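Local coordinates for glycine oxidase (Bacillus cereus ATCC 14579, PDB 7CYX), which probably oxidises glycine with molecular oxygen and water to glyoxylate, hydrogen peroxide and ammonium, using bound FAD, in the pathway to thiamine diphosphate, at residues N60-L65 with D362-R367; V204-G209 with A329-Y334; R221-Y226 with S311-P316. All coordinates share one frame; numbering follows the deposited sequence.

Contact 1. Residues N60-L65 with D362-R367; sequences NPLFEL and DSLLSR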
loop_
_atom_site.group_PDB
_atom_site.type_symbol
_atom_site.label_atom_id
_atom_site.label_comp_id
_atom_site.label_asym_id
_atom_site.label_seq_id
_atom_site.Cartn_x
_atom_site.Cartn_y
_atom_site.Cartn_z
ATOM N N ASN A 60 -30.766 -13.843 5.193
ATOM C CA ASN A 60 -30.775 -15.014 4.249
ATOM C C ASN A 60 -29.589 -15.925 4.591
ATOM O O ASN A 60 -28.855 -15.640 5.534
ATOM C CB ASN A 60 -30.838 -14.580 2.778
ATOM C CG ASN A 60 -29.653 -13.759 2.315
ATOM O OD1 ASN A 60 -28.850 -14.244 1.526
ATOM N ND2 ASN A 60 -29.543 -12.521 2.775
ATOM N N PRO A 61 -29.378 -17.076 3.908
ATOM C CA PRO A 61 -28.216 -17.926 4.190
ATOM C C PRO A 61 -26.842 -17.304 3.871
ATOM O O PRO A 61 -25.821 -17.860 4.276
ATOM C CB PRO A 61 -28.421 -19.165 3.303
ATOM C CG PRO A 61 -29.900 -19.146 2.962
ATOM C CD PRO A 61 -30.270 -17.677 2.906
ATOM N N LEU A 62 -26.814 -16.179 3.148
ATOM C CA LEU A 62 -25.575 -15.423 2.933
ATOM C C LEU A 62 -25.163 -14.714 4.226
ATOM O O LEU A 62 -23.987 -14.710 4.568
ATOM C CB LEU A 62 -25.739 -14.402 1.800
ATOM C CG LEU A 62 -25.643 -14.942 0.374
ATOM C CD1 LEU A 62 -25.508 -13.800 -0.622
ATOM C CD2 LEU A 62 -24.472 -15.905 0.228
ATOM N N PHE A 63 -26.131 -14.114 4.927
ATOM C CA PHE A 63 -25.870 -13.348 6.157
ATOM C C PHE A 63 -24.920 -14.123 7.077
ATOM O O PHE A 63 -23.998 -13.538 7.646
ATOM C CB PHE A 63 -27.166 -13.034 6.907
ATOM C CG PHE A 63 -27.035 -11.935 7.932
ATOM C CD1 PHE A 63 -26.851 -10.618 7.536
ATOM C CD2 PHE A 63 -27.090 -12.215 9.291
ATOM C CE1 PHE A 63 -26.725 -9.604 8.475
ATOM C CE2 PHE A 63 -26.963 -11.200 10.227
ATOM C CZ PHE A 63 -26.782 -9.896 9.820
ATOM N N GLU A 64 -25.153 -15.436 7.192
ATOM C CA GLU A 64 -24.407 -16.295 8.100
ATOM C C GLU A 64 -23.022 -16.601 7.522
ATOM O O GLU A 64 -22.056 -16.686 8.268
ATOM C CB GLU A 64 -25.177 -17.588 8.381
ATOM C CG GLU A 64 -25.126 -18.000 9.843
ATOM C CD GLU A 64 -25.544 -16.900 10.812
ATOM O OE1 GLU A 64 -24.753 -16.599 11.728
ATOM O OE2 GLU A 64 -26.653 -16.330 10.640
ATOM N N LEU A 65 -22.953 -16.783 6.199
ATOM C CA LEU A 65 -21.690 -16.974 5.480
ATOM C C LEU A 65 -20.847 -15.695 5.619
ATOM O O LEU A 65 -19.671 -15.758 5.884
ATOM C CB LEU A 65 -22.000 -17.311 4.014
ATOM C CG LEU A 65 -21.219 -18.470 3.382
ATOM C CD1 LEU A 65 -20.968 -19.608 4.364
ATOM C CD2 LEU A 65 -21.953 -19.003 2.157
ATOM N N ASP A 362 -26.952 -26.155 -3.307
ATOM C CA ASP A 362 -28.297 -26.375 -2.791
ATOM C C ASP A 362 -28.731 -25.202 -1.906
ATOM O O ASP A 362 -29.790 -24.620 -2.099
ATOM C CB ASP A 362 -28.357 -27.674 -1.980
ATOM C CG ASP A 362 -29.547 -28.556 -2.324
ATOM O OD1 ASP A 362 -30.667 -28.007 -2.483
ATOM O OD2 ASP A 362 -29.341 -29.790 -2.443
ATOM N N SER A 363 -27.895 -24.871 -0.924
ATOM C CA SER A 363 -28.252 -23.918 0.102
ATOM C C SER A 363 -28.489 -22.516 -0.489
ATOM O O SER A 363 -29.391 -21.804 -0.059
ATOM C CB SER A 363 -27.189 -23.891 1.176
ATOM O OG SER A 363 -27.354 -22.760 2.027
ATOM N N LEU A 364 -27.636 -22.092 -1.425
ATOM C CA LEU A 364 -27.646 -20.689 -1.893
ATOM C C LEU A 364 -28.569 -20.506 -3.122
ATOM O O LEU A 364 -29.182 -19.455 -3.271
ATOM C CB LEU A 364 -26.206 -20.228 -2.172
ATOM C CG LEU A 364 -25.241 -20.251 -0.980
ATOM C CD1 LEU A 364 -23.860 -19.792 -1.415
ATOM C CD2 LEU A 364 -25.734 -19.386 0.183
ATOM N N LEU A 365 -28.714 -21.522 -3.980
ATOM C CA LEU A 365 -29.406 -21.318 -5.267
ATOM C C LEU A 365 -30.924 -21.631 -5.199
ATOM O O LEU A 365 -31.695 -21.044 -5.974
ATOM C CB LEU A 365 -28.668 -22.124 -6.339
ATOM C CG LEU A 365 -27.156 -21.894 -6.389
ATOM C CD1 LEU A 365 -26.492 -22.796 -7.408
ATOM C CD2 LEU A 365 -26.833 -20.442 -6.678
ATOM N N SER A 366 -31.383 -22.490 -4.276
ATOM C CA SER A 366 -32.847 -22.749 -4.116
ATOM C C SER A 366 -33.484 -21.747 -3.154
ATOM O O SER A 366 -33.000 -21.518 -2.063
ATOM C CB SER A 366 -33.178 -24.155 -3.673
ATOM O OG SER A 366 -32.131 -24.738 -2.929
ATOM N N ARG A 367 -34.609 -21.191 -3.594
ATOM C CA ARG A 367 -35.462 -20.359 -2.787
ATOM C C ARG A 367 -36.892 -20.904 -2.893
ATOM O O ARG A 367 -37.450 -20.994 -3.973
ATOM C CB ARG A 367 -35.348 -18.903 -3.247
ATOM C CG ARG A 367 -34.001 -18.260 -2.944
ATOM C CD ARG A 367 -33.017 -18.231 -4.108
ATOM N NE ARG A 367 -31.895 -17.328 -3.846
ATOM C CZ ARG A 367 -31.953 -15.998 -3.935
ATOM N NH1 ARG A 367 -32.964 -15.413 -4.558
ATOM N NH2 ARG A 367 -31.009 -15.255 -3.383
#

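Contact 2. Residues V204-G209 with A329-Y334; sequences VVIAGG and ACTGHY. With FAD (flavin-adenine dinucleotide), chain C.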
loop_
_atom_site.group_PDB
_atom_site.type_symbol
_atom_site.label_atom_id
_atom_site.label_comp_id
_atom_site.label_asym_id
_atom_site.label_seq_id
_atom_site.Cartn_x
_atom_site.Cartn_y
_atom_site.Cartn_z
ATOM N N VAL A 204 -10.505 -27.718 -12.199
ATOM C CA VAL A 204 -10.677 -26.373 -12.669
ATOM C C VAL A 204 -11.612 -25.663 -11.701
ATOM O O VAL A 204 -12.540 -26.293 -11.210
ATOM C CB VAL A 204 -11.255 -26.349 -14.091
ATOM C CG1 VAL A 204 -12.002 -25.059 -14.373
ATOM C CG2 VAL A 204 -10.164 -26.552 -15.121
ATOM N N VAL A 205 -11.358 -24.369 -11.469
ATOM C CA VAL A 205 -12.304 -23.484 -10.825
ATOM C C VAL A 205 -12.587 -22.267 -11.720
ATOM O O VAL A 205 -11.672 -21.529 -12.116
ATOM C CB VAL A 205 -11.814 -23.030 -9.446
ATOM C CG1 VAL A 205 -12.914 -22.273 -8.727
ATOM C CG2 VAL A 205 -11.314 -24.201 -8.610
ATOM N N ILE A 206 -13.879 -22.058 -11.986
ATOM C CA ILE A 206 -14.394 -20.934 -12.739
ATOM C C ILE A 206 -14.607 -19.769 -11.774
ATOM O O ILE A 206 -15.580 -19.776 -11.028
ATOM C CB ILE A 206 -15.709 -21.311 -13.453
ATOM C CG1 ILE A 206 -15.530 -22.479 -14.420
ATOM C CG2 ILE A 206 -16.304 -20.111 -14.173
ATOM C CD1 ILE A 206 -16.837 -22.995 -14.989
ATOM N N ALA A 207 -13.705 -18.777 -11.833
ATOM C CA ALA A 207 -13.759 -17.568 -11.043
ATOM C C ALA A 207 -13.676 -16.331 -11.950
ATOM O O ALA A 207 -12.840 -15.449 -11.724
ATOM C CB ALA A 207 -12.614 -17.589 -10.063
ATOM N N GLY A 208 -14.535 -16.276 -12.978
ATOM C CA GLY A 208 -14.427 -15.310 -14.085
ATOM C C GLY A 208 -15.310 -14.081 -13.912
ATOM O O GLY A 208 -15.604 -13.380 -14.882
ATOM N N GLY A 209 -15.669 -13.765 -12.672
ATOM C CA GLY A 209 -16.622 -12.708 -12.347
ATOM C C GLY A 209 -17.734 -12.590 -13.375
ATOM O O GLY A 209 -18.338 -13.591 -13.742
ATOM N N ALA A 329 -16.976 -24.209 -9.582
ATOM C CA ALA A 329 -17.462 -22.865 -9.883
ATOM C C ALA A 329 -17.442 -22.035 -8.603
ATOM O O ALA A 329 -17.733 -22.570 -7.535
ATOM C CB ALA A 329 -18.869 -22.930 -10.440
ATOM N N CYS A 330 -17.149 -20.736 -8.747
ATOM C CA CYS A 330 -17.084 -19.789 -7.640
ATOM C C CYS A 330 -17.132 -18.356 -8.200
ATOM O O CYS A 330 -16.119 -17.695 -8.273
ATOM C CB CYS A 330 -15.846 -20.046 -6.774
ATOM S SG CYS A 330 -15.910 -19.239 -5.150
ATOM N N THR A 331 -18.340 -17.899 -8.578
ATOM C CA THR A 331 -18.599 -16.549 -9.119
ATOM C C THR A 331 -20.070 -16.191 -8.956
ATOM O O THR A 331 -20.894 -17.059 -8.807
ATOM C CB THR A 331 -18.327 -16.407 -10.624
ATOM O OG1 THR A 331 -18.535 -17.703 -11.181
ATOM C CG2 THR A 331 -16.937 -15.897 -10.921
ATOM N N GLY A 332 -20.350 -14.888 -9.029
ATOM C CA GLY A 332 -21.677 -14.337 -8.926
ATOM C C GLY A 332 -21.928 -13.731 -7.563
ATOM O O GLY A 332 -23.044 -13.806 -7.079
ATOM N N HIS A 333 -20.891 -13.107 -6.978
ATOM C CA HIS A 333 -20.936 -12.569 -5.624
ATOM C C HIS A 333 -21.512 -11.151 -5.620
ATOM O O HIS A 333 -21.743 -10.560 -4.550
ATOM C CB HIS A 333 -19.532 -12.590 -4.994
ATOM C CG HIS A 333 -19.005 -13.955 -4.698
ATOM N ND1 HIS A 333 -18.449 -14.739 -5.666
ATOM C CD2 HIS A 333 -18.947 -14.661 -3.540
ATOM C CE1 HIS A 333 -18.028 -15.878 -5.130
ATOM N NE2 HIS A 333 -18.339 -15.868 -3.818
ATOM N N TYR A 334 -21.673 -10.583 -6.819
ATOM C CA TYR A 334 -22.390 -9.336 -7.018
ATOM C C TYR A 334 -21.772 -8.251 -6.140
ATOM O O TYR A 334 -20.681 -7.849 -6.410
ATOM C CB TYR A 334 -23.885 -9.554 -6.789
ATOM C CG TYR A 334 -24.741 -8.369 -7.138
ATOM C CD1 TYR A 334 -24.423 -7.557 -8.219
ATOM C CD2 TYR A 334 -25.895 -8.086 -6.429
ATOM C CE1 TYR A 334 -25.216 -6.481 -8.578
ATOM C CE2 TYR A 334 -26.695 -7.004 -6.768
ATOM C CZ TYR A 334 -26.360 -6.207 -7.855
ATOM O OH TYR A 334 -27.131 -5.141 -8.223
HETATM P PA FAD C . -13.419 -9.947 -10.873
HETATM O O1A FAD C . -12.615 -9.143 -9.930
HETATM O O2A FAD C . -14.072 -9.212 -12.009
HETATM O O5B FAD C . -12.495 -11.125 -11.355
HETATM C C5B FAD C . -12.821 -11.837 -12.503
HETATM C C4B FAD C . -11.514 -11.988 -13.232
HETATM O O4B FAD C . -11.640 -13.070 -14.135
HETATM C C3B FAD C . -11.170 -10.771 -14.062
HETATM O O3B FAD C . -9.872 -10.310 -13.626
HETATM C C2B FAD C . -11.126 -11.250 -15.510
HETATM O O2B FAD C . -9.969 -10.750 -16.194
HETATM C C1B FAD C . -10.957 -12.730 -15.346
HETATM N N9A FAD C . -11.487 -13.558 -16.426
HETATM C C8A FAD C . -12.765 -13.563 -16.855
HETATM N N7A FAD C . -12.919 -14.458 -17.849
HETATM C C5A FAD C . -11.735 -15.068 -18.020
HETATM C C6A FAD C . -11.239 -16.117 -18.908
HETATM N N6A FAD C . -12.106 -16.654 -19.794
HETATM N N1A FAD C . -9.926 -16.459 -18.827
HETATM C C2A FAD C . -9.115 -15.861 -17.946
HETATM N N3A FAD C . -9.506 -14.883 -17.096
HETATM C C4A FAD C . -10.789 -14.471 -17.086
HETATM N N1 FAD C . -17.870 -5.814 -2.599
HETATM C C2 FAD C . -17.837 -5.745 -1.229
HETATM O O2 FAD C . -17.745 -6.846 -0.636
HETATM N N3 FAD C . -17.890 -4.571 -0.553
HETATM C C4 FAD C . -17.934 -3.400 -1.226
HETATM O O4 FAD C . -17.940 -2.278 -0.654
HETATM C C4X FAD C . -17.998 -3.424 -2.709
HETATM N N5 FAD C . -18.091 -2.302 -3.432
HETATM C C5X FAD C . -18.122 -2.349 -4.779
HETATM C C6 FAD C . -18.185 -1.167 -5.495
HETATM C C7 FAD C . -18.230 -1.196 -6.878
HETATM C C7M FAD C . -18.318 0.097 -7.670
HETATM C C8 FAD C . -18.183 -2.468 -7.590
HETATM C C8M FAD C . -18.211 -2.526 -9.111
HETATM C C9 FAD C . -18.114 -3.625 -6.883
HETATM C C9A FAD C . -18.079 -3.633 -5.508
HETATM N N10 FAD C . -17.977 -4.831 -4.787
HETATM C C10 FAD C . -17.958 -4.734 -3.377
HETATM C "C1'" FAD C . -18.030 -6.162 -5.408
HETATM C "C2'" FAD C . -16.750 -6.865 -5.732
HETATM O "O2'" FAD C . -15.984 -6.004 -6.591
HETATM C "C3'" FAD C . -17.111 -8.150 -6.456
HETATM O "O3'" FAD C . -18.277 -8.807 -5.876
HETATM C "C4'" FAD C . -15.834 -8.996 -6.535
HETATM O "O4'" FAD C . -14.738 -8.197 -7.010
HETATM C "C5'" FAD C . -15.953 -10.139 -7.507
HETATM O "O5'" FAD C . -14.656 -10.685 -7.663
HETATM P P FAD C . -14.385 -11.735 -8.829
HETATM O O1P FAD C . -15.500 -12.711 -8.924
HETATM O O2P FAD C . -12.959 -12.195 -8.679
HETATM O O3P FAD C . -14.604 -10.738 -10.092
#

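Contact 3. Residues R221-Y226 with S311-P316; sequences RDWGTY and SNHEAP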
loop_
_atom_site.group_PDB
_atom_site.type_symbol
_atom_site.label_atom_id
_atom_site.label_comp_id
_atom_site.label_asym_id
_atom_site.label_seq_id
_atom_site.Cartn_x
_atom_site.Cartn_y
_atom_site.Cartn_z
ATOM N N ARG A 221 -27.190 -24.233 -19.025
ATOM C CA ARG A 221 -27.423 -23.116 -19.972
ATOM C C ARG A 221 -27.913 -21.856 -19.251
ATOM O O ARG A 221 -27.497 -20.769 -19.636
ATOM C CB ARG A 221 -28.508 -23.588 -20.944
ATOM C CG ARG A 221 -28.692 -22.733 -22.183
ATOM C CD ARG A 221 -29.725 -23.358 -23.093
ATOM N NE ARG A 221 -29.142 -24.276 -24.059
ATOM C CZ ARG A 221 -29.011 -25.587 -23.883
ATOM N NH1 ARG A 221 -29.914 -26.259 -23.189
ATOM N NH2 ARG A 221 -27.977 -26.224 -24.404
ATOM N N ASP A 222 -28.776 -22.012 -18.250
ATOM C CA ASP A 222 -29.364 -20.867 -17.516
ATOM C C ASP A 222 -28.449 -20.418 -16.381
ATOM O O ASP A 222 -28.761 -19.429 -15.748
ATOM C CB ASP A 222 -30.761 -21.201 -17.005
ATOM C CG ASP A 222 -31.778 -21.305 -18.119
ATOM O OD1 ASP A 222 -31.457 -20.907 -19.234
ATOM O OD2 ASP A 222 -32.873 -21.791 -17.850
ATOM N N TRP A 223 -27.377 -21.143 -16.113
ATOM C CA TRP A 223 -26.467 -20.651 -15.060
ATOM C C TRP A 223 -25.653 -19.535 -15.691
ATOM O O TRP A 223 -25.292 -19.687 -16.844
ATOM C CB TRP A 223 -25.558 -21.775 -14.583
ATOM C CG TRP A 223 -26.201 -22.658 -13.567
ATOM C CD1 TRP A 223 -27.523 -22.941 -13.451
ATOM C CD2 TRP A 223 -25.545 -23.381 -12.521
ATOM N NE1 TRP A 223 -27.731 -23.788 -12.407
ATOM C CE2 TRP A 223 -26.537 -24.081 -11.823
ATOM C CE3 TRP A 223 -24.222 -23.494 -12.103
ATOM C CZ2 TRP A 223 -26.251 -24.887 -10.732
ATOM C CZ3 TRP A 223 -23.940 -24.294 -11.027
ATOM C CH2 TRP A 223 -24.938 -24.981 -10.355
ATOM N N GLY A 224 -25.411 -18.449 -14.969
ATOM C CA GLY A 224 -24.595 -17.385 -15.566
ATOM C C GLY A 224 -24.448 -16.158 -14.699
ATOM O O GLY A 224 -25.132 -16.045 -13.699
ATOM N N THR A 225 -23.537 -15.287 -15.103
ATOM C CA THR A 225 -23.294 -13.998 -14.433
ATOM C C THR A 225 -23.325 -12.912 -15.501
ATOM O O THR A 225 -23.081 -13.214 -16.654
ATOM C CB THR A 225 -21.946 -13.988 -13.710
ATOM O OG1 THR A 225 -20.933 -14.231 -14.679
ATOM C CG2 THR A 225 -21.849 -15.023 -12.617
ATOM N N TYR A 226 -23.649 -11.698 -15.099
ATOM C CA TYR A 226 -23.659 -10.550 -16.024
ATOM C C TYR A 226 -23.141 -9.344 -15.255
ATOM O O TYR A 226 -23.259 -9.319 -14.045
ATOM C CB TYR A 226 -25.046 -10.317 -16.618
ATOM C CG TYR A 226 -26.139 -10.034 -15.627
ATOM C CD1 TYR A 226 -26.429 -8.750 -15.230
ATOM C CD2 TYR A 226 -26.895 -11.056 -15.097
ATOM C CE1 TYR A 226 -27.441 -8.490 -14.329
ATOM C CE2 TYR A 226 -27.905 -10.817 -14.188
ATOM C CZ TYR A 226 -28.183 -9.526 -13.805
ATOM O OH TYR A 226 -29.175 -9.289 -12.912
ATOM N N SER A 311 -25.364 -12.571 -10.354
ATOM C CA SER A 311 -25.661 -14.000 -10.559
ATOM C C SER A 311 -27.023 -14.100 -11.245
ATOM O O SER A 311 -27.878 -13.291 -10.952
ATOM C CB SER A 311 -25.697 -14.670 -9.225
ATOM O OG SER A 311 -25.973 -16.035 -9.361
ATOM N N ASN A 312 -27.229 -15.086 -12.107
ATOM C CA ASN A 312 -28.578 -15.235 -12.704
ATOM C C ASN A 312 -29.531 -15.785 -11.643
ATOM O O ASN A 312 -30.707 -15.477 -11.723
ATOM C CB ASN A 312 -28.573 -16.141 -13.929
ATOM C CG ASN A 312 -28.128 -15.430 -15.180
ATOM O OD1 ASN A 312 -28.071 -14.216 -15.216
ATOM N ND2 ASN A 312 -27.799 -16.183 -16.206
ATOM N N HIS A 313 -29.014 -16.573 -10.699
ATOM C CA HIS A 313 -29.789 -17.193 -9.599
ATOM C C HIS A 313 -29.798 -16.303 -8.357
ATOM O O HIS A 313 -30.255 -16.782 -7.323
ATOM C CB HIS A 313 -29.222 -18.572 -9.306
ATOM C CG HIS A 313 -29.475 -19.536 -10.407
ATOM N ND1 HIS A 313 -30.341 -20.576 -10.282
ATOM C CD2 HIS A 313 -29.004 -19.602 -11.659
ATOM C CE1 HIS A 313 -30.366 -21.258 -11.397
ATOM N NE2 HIS A 313 -29.552 -20.684 -12.251
ATOM N N GLU A 314 -29.246 -15.092 -8.467
ATOM C CA GLU A 314 -29.179 -14.049 -7.403
ATOM C C GLU A 314 -28.381 -14.489 -6.171
ATOM O O GLU A 314 -28.621 -13.967 -5.089
ATOM C CB GLU A 314 -30.572 -13.607 -6.986
ATOM C CG GLU A 314 -31.251 -12.739 -8.004
ATOM C CD GLU A 314 -32.539 -12.200 -7.434
ATOM O OE1 GLU A 314 -33.401 -13.010 -7.086
ATOM O OE2 GLU A 314 -32.648 -10.982 -7.311
ATOM N N ALA A 315 -27.431 -15.383 -6.371
ATOM C CA ALA A 315 -26.561 -15.917 -5.317
ATOM C C ALA A 315 -25.360 -16.503 -6.035
ATOM O O ALA A 315 -25.541 -17.067 -7.085
ATOM C CB ALA A 315 -27.300 -16.968 -4.551
ATOM N N PRO A 316 -24.141 -16.413 -5.492
ATOM C CA PRO A 316 -22.993 -16.945 -6.183
ATOM C C PRO A 316 -23.040 -18.470 -6.302
ATOM O O PRO A 316 -23.581 -19.115 -5.455
ATOM C CB PRO A 316 -21.842 -16.554 -5.253
ATOM C CG PRO A 316 -22.484 -16.443 -3.905
ATOM C CD PRO A 316 -23.833 -15.844 -4.194
#

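Contact 1. Residues N60-L65 with D362-R367
Pro61 and Leu364 face each other with their CA atoms 6.7 Å apart, where the first turn of helix 61-70 meets the last turn of helix 360-365. The contact is a small, apolar helix-helix packing at the surface of the FAD-dependent oxidoreductase fold, with no hydrogen bond passing between the two segments. Leu364 is its centre and its buried residue. CG stands anti to the carbonyl carbon (chi1 -61°), and the end of the side chain comes nearer the other helix, its two methyl groups meeting different partners. CD2 meets Leu62 CD2 at 3.7 Å, the two side chains crossing at about a right angle, and also lies 4.1 Å from Pro61 CB. CD1 instead reaches Leu65 CD2, one helical turn further on, also at 4.1 Å. Pro61 extends the contact to its exposed margin, where its CB lies 4.0 Å from Ser363 OG. Met318 of strand 317-318 touches both Leu65 and Leu364, while Leu62 stands about 8 Å, side chain to side chain, from the FAD-binding Tyr334 and Leu339. Asn60 stands at the N-cap: its OD1 accepts from Leu62 N at 3.2 Å, with the donor lying well above the plane of the side-chain carbonyl.

Contact 2. Residues V204-G209 with A329-Y334
Ala329 pairs with Ile206 across a parallel beta bridge, CA to CA 4.6 Å, and the two side chains lie on the same face of the central sheet in the Rossmann-type FAD-binding domain. One residue on, Cys330 N donates to Ile206 O at 2.9 Å. Cys330 CB lies 4.2 Å from Val205 CG1, a contact on the other side of the backbone from the bridge pair, and its SG, anti to the backbone N (chi1 -164°), lies in plane at the edge of the His333 ring. Thr331 follows, and together with Cys330 it faces Tyr317 as a classic beta bulge. Its CG2 lies 3.4 Å from Ala207 C, against the backbone that leaves strand 203-206; its still closer approach to the Gly208 and Gly209 amides is too short to be relied on. Thr331 OG1 has a weak hydrogen bond to Ser212 OG. Gly332, at positive phi, redirects the chain into His333, whose NE2 is hydrogen-bonded to Ser344 OG. At Tyr334 the segment reaches the cofactor, where the backbone O accepts from FAD O3' at 2.6 Å. The first segment meets FAD nearer the adenosine end: Gly209 N lies 3.4 Å from C5B and Gly208 O 3.5 Å from C8A. Strand 203-206 is flanked by strand 5-10 and strand 327-331, with helix 341-352 packed over Val205 and Cys330 and helix 213-216 over Ile206 and Ala329.

Contact 3. Residues R221-Y226 with S311-P316
Thr225 and Ser311 form an antiparallel, non-hydrogen-bonded pair, CA to CA 4.5 Å, where strand 225-236 begins and strand 299-311 ends at one side of the large mixed sheet. Past this pair segment 311-316 leaves the strand, and Asn312 N donates to Gly224 O at 2.8 Å. The Asn312 side chain lies across the backbone of the first segment and uses both ends of its amide. ND2 makes a weak hydrogen bond to Asp222 O at 3.4 Å, whereas OD1 meets the edge of the Tyr226 ring in its plane, 3.4 Å from CD2. Tyr226 CG sits in the crowded position between its backbone N and carbonyl carbon (chi1 60°), and the end of the side chain comes nearer Asn312. His313 brings NE2 to 3.3 Å from Trp223 CD1; the imidazole and the five-membered ring of the indole meet obliquely, planes 71° apart. Ser311 OG donates to Ala315 O at 2.5 Å, from above that carbonyl's plane, and ties residue 311 to residue 315 across the turn. Thr225 OG1 is held by Gly209 O. Tyr317, on strand 317-318, stacks on Trp223 and gives its OH to Gly224 O, and helix 360-365 covers Trp223 and His313 with Leu365.

From the N terminus, the chain opens contact 1 at helix 61-70, contact 2 at strand 203-206 and contact 3 at strand 225-236, then closes them in reverse order: 311-316, 329-334 and 362-367. The three loops are therefore concentric and none cross. Contact 3 joins two strands of the large mixed sheet, contact 2 joins two parallel strands beside FAD, and contact 1 brings the C-terminal helix 360-365 back to an early one. Contact 3 touches both others: Gly332 O of contact 2 packs on Pro316 CB, and Leu364 O of contact 1 on Ala315 CB. Contacts 1 and 2 do not touch, their nearest atoms being about 6 Å apart.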